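Local coordinates for protein cephalosporin hydroxylase CMCI (Streptomyces clavuligerus, PDB 2BM8) that probably acts in cephamycin biosynthesis, helping to modify the cephalosporin nucleus, with a fold resembling that of Rossmann-type methyltransferases, at residues Y217-A220 / L224-G227; R34-D39 / E43-L48; R59-L64 / S95-R100. The protein carries 3 engineered substitutions. All coordinates share one frame; numbering follows the deposited sequence.

Interaction 1: residues Y217-A220 / L224-G227; sequences YANA and LDRG
Ala218 and Arg226 meet through their backbones: Arg226 N donates to Ala218 O at 2.9 Å, with an N-H...O angle of 159°. The bond is fairly straight at the hydrogen, but the donor stands 27° out of the carbonyl plane. Ala218 has the most surface buried, and its O also receives a CA-H...O contact from Asp225 CA at 3.4 Å. Leu224 adds cover mainly through its main chain; its side chain packs on Val72 and Tyr73 of helix 67-80 and on Ile184. The Arg226 side chain leaves away from 217-220, and its guanidinium grips Asp225 side-on, NE to OD1 at 3.0 Å and NH2 to OD2 at 3.2 Å, meeting the carboxylate from above its plane. A water links Asp225 OD1 to Asn219 OD1, while Asn219 ND2 is bonded to Pro45 O of the second subunit. Each segment is a tight turn, type I from Tyr217 to Ala220 and type II from Leu224 to Gly227, and the central bond joins their middle residues. These paired turns shape the connection between antiparallel strands 211-214 and 228-231, the last two of this chain's 3-2-1-4-5-7-6 sheet, an order characteristic of Rossmann-type methyltransferases.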
loop_
_atom_site.group_PDB
_atom_site.type_symbol
_atom_site.label_atom_id
_atom_site.label_comp_id
_atom_site.label_asym_id
_atom_site.label_seq_id
_atom_site.Cartn_x
_atom_site.Cartn_y
_atom_site.Cartn_z
ATOM N N TYR B 217 25.490 -5.701 -4.514
ATOM C CA TYR B 217 24.729 -5.441 -5.736
ATOM C C TYR B 217 23.422 -6.233 -5.852
ATOM O O TYR B 217 22.477 -5.766 -6.468
ATOM C CB TYR B 217 25.615 -5.719 -6.943
ATOM C CG TYR B 217 26.866 -4.866 -6.980
ATOM C CD1 TYR B 217 28.124 -5.437 -7.100
ATOM C CD2 TYR B 217 26.787 -3.476 -6.887
ATOM C CE1 TYR B 217 29.276 -4.647 -7.131
ATOM C CE2 TYR B 217 27.933 -2.675 -6.924
ATOM C CZ TYR B 217 29.167 -3.266 -7.051
ATOM O OH TYR B 217 30.291 -2.472 -7.086
ATOM N N ALA B 218 23.369 -7.410 -5.245
ATOM C CA ALA B 218 22.262 -8.345 -5.418
ATOM C C ALA B 218 20.879 -7.820 -5.021
ATOM O O ALA B 218 19.897 -8.236 -5.597
ATOM C CB ALA B 218 22.550 -9.657 -4.653
ATOM N N ASN B 219 20.775 -6.940 -4.036
ATOM C CA ASN B 219 19.456 -6.373 -3.686
ATOM C C ASN B 219 19.232 -4.949 -4.229
ATOM O O ASN B 219 18.304 -4.276 -3.831
ATOM C CB ASN B 219 19.237 -6.416 -2.166
ATOM C CG ASN B 219 19.357 -7.832 -1.592
ATOM O OD1 ASN B 219 18.911 -8.808 -2.201
ATOM N ND2 ASN B 219 19.972 -7.945 -0.421
ATOM N N ALA B 220 20.059 -4.495 -5.159
ATOM C CA ALA B 220 20.047 -3.073 -5.537
ATOM C C ALA B 220 19.147 -2.716 -6.730
ATOM O O ALA B 220 18.905 -1.552 -6.977
ATOM C CB ALA B 220 21.473 -2.586 -5.781
ATOM N N LEU B 224 18.206 -7.143 -11.300
ATOM C CA LEU B 224 19.336 -7.948 -10.870
ATOM C C LEU B 224 19.078 -8.719 -9.577
ATOM O O LEU B 224 19.925 -9.472 -9.141
ATOM C CB LEU B 224 20.538 -7.047 -10.661
ATOM C CG LEU B 224 21.006 -6.288 -11.881
ATOM C CD1 LEU B 224 22.064 -5.292 -11.465
ATOM C CD2 LEU B 224 21.521 -7.264 -12.924
ATOM N N ASP B 225 17.912 -8.495 -8.976
ATOM C CA ASP B 225 17.461 -9.123 -7.737
ATOM C C ASP B 225 17.983 -10.531 -7.584
ATOM O O ASP B 225 17.667 -11.399 -8.400
ATOM C CB ASP B 225 15.919 -9.179 -7.751
ATOM C CG ASP B 225 15.315 -9.498 -6.397
ATOM O OD1 ASP B 225 16.024 -9.787 -5.423
ATOM O OD2 ASP B 225 14.095 -9.484 -6.213
ATOM N N ARG B 226 18.784 -10.742 -6.540
ATOM C CA ARG B 226 19.259 -12.068 -6.135
ATOM C C ARG B 226 19.946 -12.876 -7.255
ATOM O O ARG B 226 19.944 -14.106 -7.203
ATOM C CB ARG B 226 18.093 -12.876 -5.549
ATOM C CG ARG B 226 17.546 -12.364 -4.220
ATOM C CD ARG B 226 16.218 -13.020 -3.813
ATOM N NE ARG B 226 15.094 -12.460 -4.569
ATOM C CZ ARG B 226 13.872 -12.982 -4.633
ATOM N NH1 ARG B 226 13.566 -14.104 -4.002
ATOM N NH2 ARG B 226 12.941 -12.378 -5.356
ATOM N N GLY B 227 20.552 -12.189 -8.229
ATOM C CA GLY B 227 21.116 -12.827 -9.418
ATOM C C GLY B 227 22.552 -12.452 -9.752
ATOM O O GLY B 227 23.067 -12.849 -10.799
HETATM O O HOH W 1 15.987 -8.747 -2.869
#

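Interaction 2: residues R34-D39 / E43-L48; sequences RDWPLD and EAPRDL
Trp36 sets its indole over Ala44 and Pro45 by turning CG anti to the backbone N (chi1 -161°) and standing the ring nearly square to the chain (chi2 -87°). Ala44 CB then lies 3.5 Å from the centroid of the Trp36 five-membered ring and only 9° off its normal, a CH-pi contact over the face. The ring carbon nearest to Ala44 CB is Trp36 CE2, at 3.6 Å. Farther along the same face, Pro45 CD makes a second CH-pi contact, 4.0 Å from the centroid of the six-membered ring. The opposite face carries Pro37 CD, 3.5 Å above the indole plane, so aliphatic carbons sandwich the ring. A hydrogen bond from Trp36 NE1 to Arg40 O further fixes its rotation. Replacing Trp36 by alanine is likely to leave the Ala44 and Pro45 carbons without an aromatic face and the Arg40 carbonyl without this donor. The contact folds a loop back on strand 35-37, far from the chain centre. Arg34 is salt-bridged to Asp214 and Glu79 of the second subunit, and Asp35 to its Arg230. Trp36 also pairs antiparallel with that chain: an extended arm whose strand continues a beta sheet across the interface, consistent with subunits that embrace.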
loop_
_atom_site.group_PDB
_atom_site.type_symbol
_atom_site.label_atom_id
_atom_site.label_comp_id
_atom_site.label_asym_id
_atom_site.label_seq_id
_atom_site.Cartn_x
_atom_site.Cartn_y
_atom_site.Cartn_z
ATOM N N ARG B 34 1.403 19.035 -24.548
ATOM C CA ARG B 34 2.767 19.024 -24.049
ATOM C C ARG B 34 3.124 20.315 -23.319
ATOM O O ARG B 34 3.883 20.302 -22.362
ATOM C CB ARG B 34 3.735 18.837 -25.207
ATOM C CG ARG B 34 5.187 18.927 -24.795
ATOM C CD ARG B 34 6.119 18.146 -25.667
ATOM N NE ARG B 34 7.456 18.175 -25.101
ATOM C CZ ARG B 34 8.507 17.660 -25.688
ATOM N NH1 ARG B 34 8.387 17.079 -26.878
ATOM N NH2 ARG B 34 9.687 17.743 -25.099
ATOM N N ASP B 35 2.586 21.434 -23.783
ATOM C CA ASP B 35 2.897 22.727 -23.187
ATOM C C ASP B 35 1.744 23.209 -22.290
ATOM O O ASP B 35 0.875 23.967 -22.714
ATOM C CB ASP B 35 3.255 23.725 -24.297
ATOM C CG ASP B 35 4.505 23.301 -25.066
ATOM O OD1 ASP B 35 5.568 23.172 -24.426
ATOM O OD2 ASP B 35 4.531 23.046 -26.293
ATOM N N TRP B 36 1.749 22.746 -21.044
ATOM C CA TRP B 36 0.691 23.060 -20.096
ATOM C C TRP B 36 0.792 24.516 -19.633
ATOM O O TRP B 36 1.877 24.974 -19.298
ATOM C CB TRP B 36 0.738 22.110 -18.892
ATOM C CG TRP B 36 -0.552 22.105 -18.169
ATOM C CD1 TRP B 36 -0.924 22.961 -17.185
ATOM C CD2 TRP B 36 -1.680 21.257 -18.409
ATOM N NE1 TRP B 36 -2.205 22.689 -16.777
ATOM C CE2 TRP B 36 -2.698 21.650 -17.514
ATOM C CE3 TRP B 36 -1.939 20.199 -19.286
ATOM C CZ2 TRP B 36 -3.954 21.029 -17.467
ATOM C CZ3 TRP B 36 -3.195 19.572 -19.233
ATOM C CH2 TRP B 36 -4.182 19.995 -18.330
ATOM N N PRO B 37 -0.320 25.252 -19.638
ATOM C CA PRO B 37 -0.308 26.657 -19.202
ATOM C C PRO B 37 -0.122 26.832 -17.685
ATOM O O PRO B 37 -0.733 26.117 -16.896
ATOM C CB PRO B 37 -1.675 27.193 -19.664
ATOM C CG PRO B 37 -2.555 26.006 -19.823
ATOM C CD PRO B 37 -1.658 24.829 -20.100
ATOM N N LEU B 38 0.696 27.805 -17.299
ATOM C CA LEU B 38 1.102 27.978 -15.903
ATOM C C LEU B 38 0.022 28.598 -15.010
ATOM O O LEU B 38 0.076 28.485 -13.778
ATOM C CB LEU B 38 2.391 28.807 -15.841
ATOM C CG LEU B 38 3.719 28.058 -15.629
ATOM C CD1 LEU B 38 3.630 26.596 -16.000
ATOM C CD2 LEU B 38 4.878 28.717 -16.386
ATOM N N ASP B 39 -0.941 29.272 -15.627
ATOM C CA ASP B 39 -2.106 29.784 -14.900
ATOM C C ASP B 39 -3.032 28.652 -14.443
ATOM O O ASP B 39 -3.785 28.813 -13.478
ATOM C CB ASP B 39 -2.881 30.849 -15.717
ATOM C CG ASP B 39 -3.296 30.369 -17.110
ATOM O OD1 ASP B 39 -2.440 29.860 -17.862
ATOM O OD2 ASP B 39 -4.458 30.494 -17.549
ATOM N N GLU B 43 -3.968 22.239 -12.099
ATOM C CA GLU B 43 -4.950 21.350 -12.707
ATOM C C GLU B 43 -4.307 20.278 -13.600
ATOM O O GLU B 43 -5.013 19.403 -14.104
ATOM C CB GLU B 43 -5.950 22.164 -13.536
ATOM C CG GLU B 43 -6.592 23.340 -12.809
ATOM C CD GLU B 43 -7.340 24.259 -13.760
ATOM O OE1 GLU B 43 -8.092 23.747 -14.619
ATOM O OE2 GLU B 43 -7.175 25.496 -13.660
ATOM N N ALA B 44 -2.988 20.343 -13.804
ATOM C CA ALA B 44 -2.307 19.423 -14.714
ATOM C C ALA B 44 -2.277 18.033 -14.113
ATOM O O ALA B 44 -2.065 17.887 -12.907
ATOM C CB ALA B 44 -0.894 19.891 -15.010
ATOM N N PRO B 45 -2.479 17.013 -14.944
ATOM C CA PRO B 45 -2.455 15.625 -14.471
ATOM C C PRO B 45 -1.065 15.207 -13.973
ATOM O O PRO B 45 -0.060 15.794 -14.375
ATOM C CB PRO B 45 -2.894 14.818 -15.707
ATOM C CG PRO B 45 -2.588 15.669 -16.849
ATOM C CD PRO B 45 -2.731 17.093 -16.390
ATOM N N ARG B 46 -1.029 14.207 -13.101
ATOM C CA ARG B 46 0.191 13.861 -12.363
ATOM C C ARG B 46 0.873 12.572 -12.810
ATOM O O ARG B 46 2.040 12.342 -12.510
ATOM C CB ARG B 46 -0.140 13.775 -10.880
ATOM C CG ARG B 46 -0.501 15.130 -10.288
ATOM C CD ARG B 46 0.722 15.942 -9.894
ATOM N NE ARG B 46 1.422 15.297 -8.791
ATOM C CZ ARG B 46 0.984 15.268 -7.538
ATOM N NH1 ARG B 46 -0.151 15.875 -7.194
ATOM N NH2 ARG B 46 1.688 14.636 -6.613
ATOM N N ASP B 47 0.140 11.736 -13.531
ATOM C CA ASP B 47 0.674 10.491 -14.050
ATOM C C ASP B 47 1.594 10.765 -15.254
ATOM O O ASP B 47 1.624 11.869 -15.789
ATOM C CB ASP B 47 -0.461 9.492 -14.361
ATOM C CG ASP B 47 -1.374 9.944 -15.481
ATOM O OD1 ASP B 47 -1.239 9.396 -16.588
ATOM O OD2 ASP B 47 -2.273 10.807 -15.363
ATOM N N LEU B 48 2.365 9.750 -15.625
ATOM C CA LEU B 48 3.386 9.846 -16.660
ATOM C C LEU B 48 2.870 10.378 -18.004
ATOM O O LEU B 48 3.479 11.253 -18.603
ATOM C CB LEU B 48 4.011 8.461 -16.862
ATOM C CG LEU B 48 5.434 8.293 -17.416
ATOM C CD1 LEU B 48 6.245 9.594 -17.504
ATOM C CD2 LEU B 48 6.182 7.255 -16.567
#

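Interaction 3: residues R59-L64 / S95-R100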
loop_
_atom_site.group_PDB
_atom_site.type_symbol
_atom_site.label_atom_id
_atom_site.label_comp_id
_atom_site.label_asym_id
_atom_site.label_seq_id
_atom_site.Cartn_x
_atom_site.Cartn_y
_atom_site.Cartn_z
ATOM N N ARG B 59 21.290 7.193 -26.241
ATOM C CA ARG B 59 21.621 7.758 -27.548
ATOM C C ARG B 59 20.782 7.215 -28.705
ATOM O O ARG B 59 21.325 6.764 -29.708
ATOM C CB ARG B 59 23.087 7.496 -27.862
ATOM C CG ARG B 59 24.027 7.983 -26.810
ATOM C CD ARG B 59 25.508 7.743 -27.109
ATOM N NE ARG B 59 25.794 7.449 -28.510
ATOM C CZ ARG B 59 26.977 7.056 -28.964
ATOM N NH1 ARG B 59 28.018 6.922 -28.152
ATOM N NH2 ARG B 59 27.135 6.820 -30.259
ATOM N N GLY B 60 19.466 7.219 -28.552
ATOM C CA GLY B 60 18.568 6.859 -29.641
ATOM C C GLY B 60 18.374 5.369 -29.886
ATOM O O GLY B 60 17.701 4.981 -30.846
ATOM N N LEU B 61 18.959 4.537 -29.029
ATOM C CA LEU B 61 18.672 3.092 -29.003
ATOM C C LEU B 61 17.884 2.767 -27.753
ATOM O O LEU B 61 18.124 3.335 -26.696
ATOM C CB LEU B 61 19.957 2.262 -28.988
ATOM C CG LEU B 61 21.030 2.766 -29.937
ATOM C CD1 LEU B 61 22.380 2.178 -29.606
ATOM C CD2 LEU B 61 20.600 2.463 -31.372
ATOM N N ARG B 62 16.954 1.829 -27.878
ATOM C CA ARG B 62 16.190 1.361 -26.729
ATOM C C ARG B 62 17.123 0.712 -25.724
ATOM O O ARG B 62 18.035 -0.013 -26.115
ATOM C CB ARG B 62 15.149 0.359 -27.178
ATOM C CG ARG B 62 14.098 0.974 -28.070
ATOM C CD ARG B 62 12.958 0.080 -28.354
ATOM N NE ARG B 62 12.401 -0.400 -27.112
ATOM C CZ ARG B 62 11.862 -1.590 -26.910
ATOM N NH1 ARG B 62 11.742 -2.477 -27.894
ATOM N NH2 ARG B 62 11.430 -1.882 -25.692
ATOM N N MET B 63 16.889 0.985 -24.444
ATOM C CA MET B 63 17.647 0.411 -23.341
ATOM C C MET B 63 16.701 -0.431 -22.521
ATOM O O MET B 63 15.854 0.113 -21.826
ATOM C CB MET B 63 18.210 1.512 -22.423
ATOM C CG MET B 63 19.667 1.850 -22.647
ATOM S SD MET B 63 20.745 0.589 -22.009
ATOM C CE MET B 63 20.809 0.983 -20.342
ATOM N N LEU B 64 16.861 -1.748 -22.579
ATOM C CA LEU B 64 16.042 -2.655 -21.785
ATOM C C LEU B 64 16.458 -2.700 -20.314
ATOM O O LEU B 64 15.723 -3.226 -19.494
ATOM C CB LEU B 64 16.088 -4.069 -22.360
ATOM C CG LEU B 64 15.398 -4.379 -23.689
ATOM C CD1 LEU B 64 14.641 -5.683 -23.552
ATOM C CD2 LEU B 64 14.464 -3.284 -24.154
ATOM N N SER B 95 22.182 -2.035 -24.834
ATOM C CA SER B 95 22.995 -2.244 -23.653
ATOM C C SER B 95 24.480 -2.505 -23.994
ATOM O O SER B 95 25.361 -2.176 -23.217
ATOM C CB SER B 95 22.401 -3.377 -22.816
ATOM O OG SER B 95 22.599 -4.602 -23.491
ATOM N N LEU B 96 24.765 -3.086 -25.145
ATOM C CA LEU B 96 26.158 -3.213 -25.625
ATOM C C LEU B 96 26.852 -1.852 -25.819
ATOM O O LEU B 96 27.952 -1.637 -25.321
ATOM C CB LEU B 96 26.186 -3.932 -26.968
ATOM C CG LEU B 96 26.256 -5.451 -27.030
ATOM C CD1 LEU B 96 25.675 -6.126 -25.809
ATOM C CD2 LEU B 96 25.569 -5.913 -28.298
ATOM N N ALA B 97 26.215 -0.956 -26.572
ATOM C CA ALA B 97 26.753 0.371 -26.806
ATOM C C ALA B 97 26.895 1.144 -25.506
ATOM O O ALA B 97 27.841 1.913 -25.346
ATOM C CB ALA B 97 25.874 1.141 -27.763
ATOM N N TRP B 98 25.959 0.934 -24.581
ATOM C CA TRP B 98 25.983 1.595 -23.285
ATOM C C TRP B 98 27.207 1.140 -22.496
ATOM O O TRP B 98 27.966 1.969 -22.011
ATOM C CB TRP B 98 24.690 1.319 -22.503
ATOM C CG TRP B 98 24.644 2.007 -21.174
ATOM C CD1 TRP B 98 24.424 3.321 -20.952
ATOM C CD2 TRP B 98 24.855 1.418 -19.900
ATOM N NE1 TRP B 98 24.466 3.596 -19.607
ATOM C CE2 TRP B 98 24.737 2.436 -18.938
ATOM C CE3 TRP B 98 25.121 0.121 -19.464
ATOM C CZ2 TRP B 98 24.886 2.206 -17.585
ATOM C CZ3 TRP B 98 25.257 -0.112 -18.118
ATOM C CH2 TRP B 98 25.151 0.928 -17.194
ATOM N N PHE B 99 27.411 -0.165 -22.399
ATOM C CA PHE B 99 28.573 -0.711 -21.695
ATOM C C PHE B 99 29.881 -0.201 -22.293
ATOM O O PHE B 99 30.809 0.132 -21.561
ATOM C CB PHE B 99 28.588 -2.243 -21.741
ATOM C CG PHE B 99 27.760 -2.896 -20.682
ATOM C CD1 PHE B 99 26.787 -3.826 -21.022
ATOM C CD2 PHE B 99 27.964 -2.610 -19.342
ATOM C CE1 PHE B 99 26.026 -4.441 -20.049
ATOM C CE2 PHE B 99 27.205 -3.230 -18.363
ATOM C CZ PHE B 99 26.232 -4.143 -18.724
ATOM N N ARG B 100 29.940 -0.172 -23.624
ATOM C CA ARG B 100 31.089 0.345 -24.356
ATOM C C ARG B 100 31.315 1.817 -24.051
ATOM O O ARG B 100 32.401 2.217 -23.676
ATOM C CB ARG B 100 30.893 0.162 -25.863
ATOM C CG ARG B 100 32.152 0.416 -26.675
ATOM C CD ARG B 100 32.333 1.873 -27.163
ATOM N NE ARG B 100 31.095 2.447 -27.700
ATOM C CZ ARG B 100 30.569 2.131 -28.882
ATOM N NH1 ARG B 100 31.156 1.247 -29.674
ATOM N NH2 ARG B 100 29.444 2.690 -29.277
#
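The indole of Trp98 carries Met63 CE on one face, with the methyl carbon 4.0 Å above the plane and shifted toward the rim. Met63 CE is 4.1 Å from the centroid of the Trp98 five-membered ring and 14° off its normal, the geometry of a CH-pi contact. Met63 SD stands obliquely to the same ring, 4.7 Å from that centroid, which makes the pair a Met-aromatic contact led by the methyl group. Beside it, the Phe99 ring receives Trp98 CE3 over one face, 3.9 Å above its plane, so the two aromatic residues in succession on the helix also touch one another. Met63 reaches the indole because its chain bends twice (chi2 -74°, chi3 -81°), which carries the thioether back toward the helix and across the indole at about a right angle. The bend also lays Met63 SD against the helix itself, 4.0 Å from Ser95 CA and 4.0 Å from Trp98 CB. Leu61, two residues earlier and with its CB directed toward the helix, sets CD1 4.1 Å from Ala97 CB. No hydrogen bond crosses between the segments; the contact is apolar, and Met63 gives up more surface than any other residue in it. At its margin Arg59 and Arg100 converge on the carboxylate of Asp128, and Arg59 has a second salt bridge to Asp101; the carboxylates probably offset the like charges of the two guanidinium groups. Helix 67-80 closes over Met63 and Trp98 with Gln70, and over Trp98 again with Tyr73. Helix 94-106 is the connection between parallel strands 84-88 and 111-116, a beta-alpha-beta crossover, and Phe99 packs on Ile85 and Val112 of those strands while the hairpin of 57-58 and 61-62 covers the helix from outside the sheet.

How the interactions relate
Interaction 3 is a buried contact, whereas interaction 1, by the end strands of the chain's own sheet, is only partly buried, and interaction 2 lies on an arm about 34 Å from the centre of the chain, centre to centre. Their chemistry differs accordingly: sulfur and aliphatic carbon against an aromatic ring in the interior, CH-pi packing on the arm, and a backbone hydrogen bond and a water across the turns, with a salt bridge inside one of them. Interactions 1 and 3 both lean on helix 67-80, their nearest atoms about 8 Å apart. Interactions 1 and 2 are related through the assembly: 217-220 in one chain binds 43-48 of the second subunit.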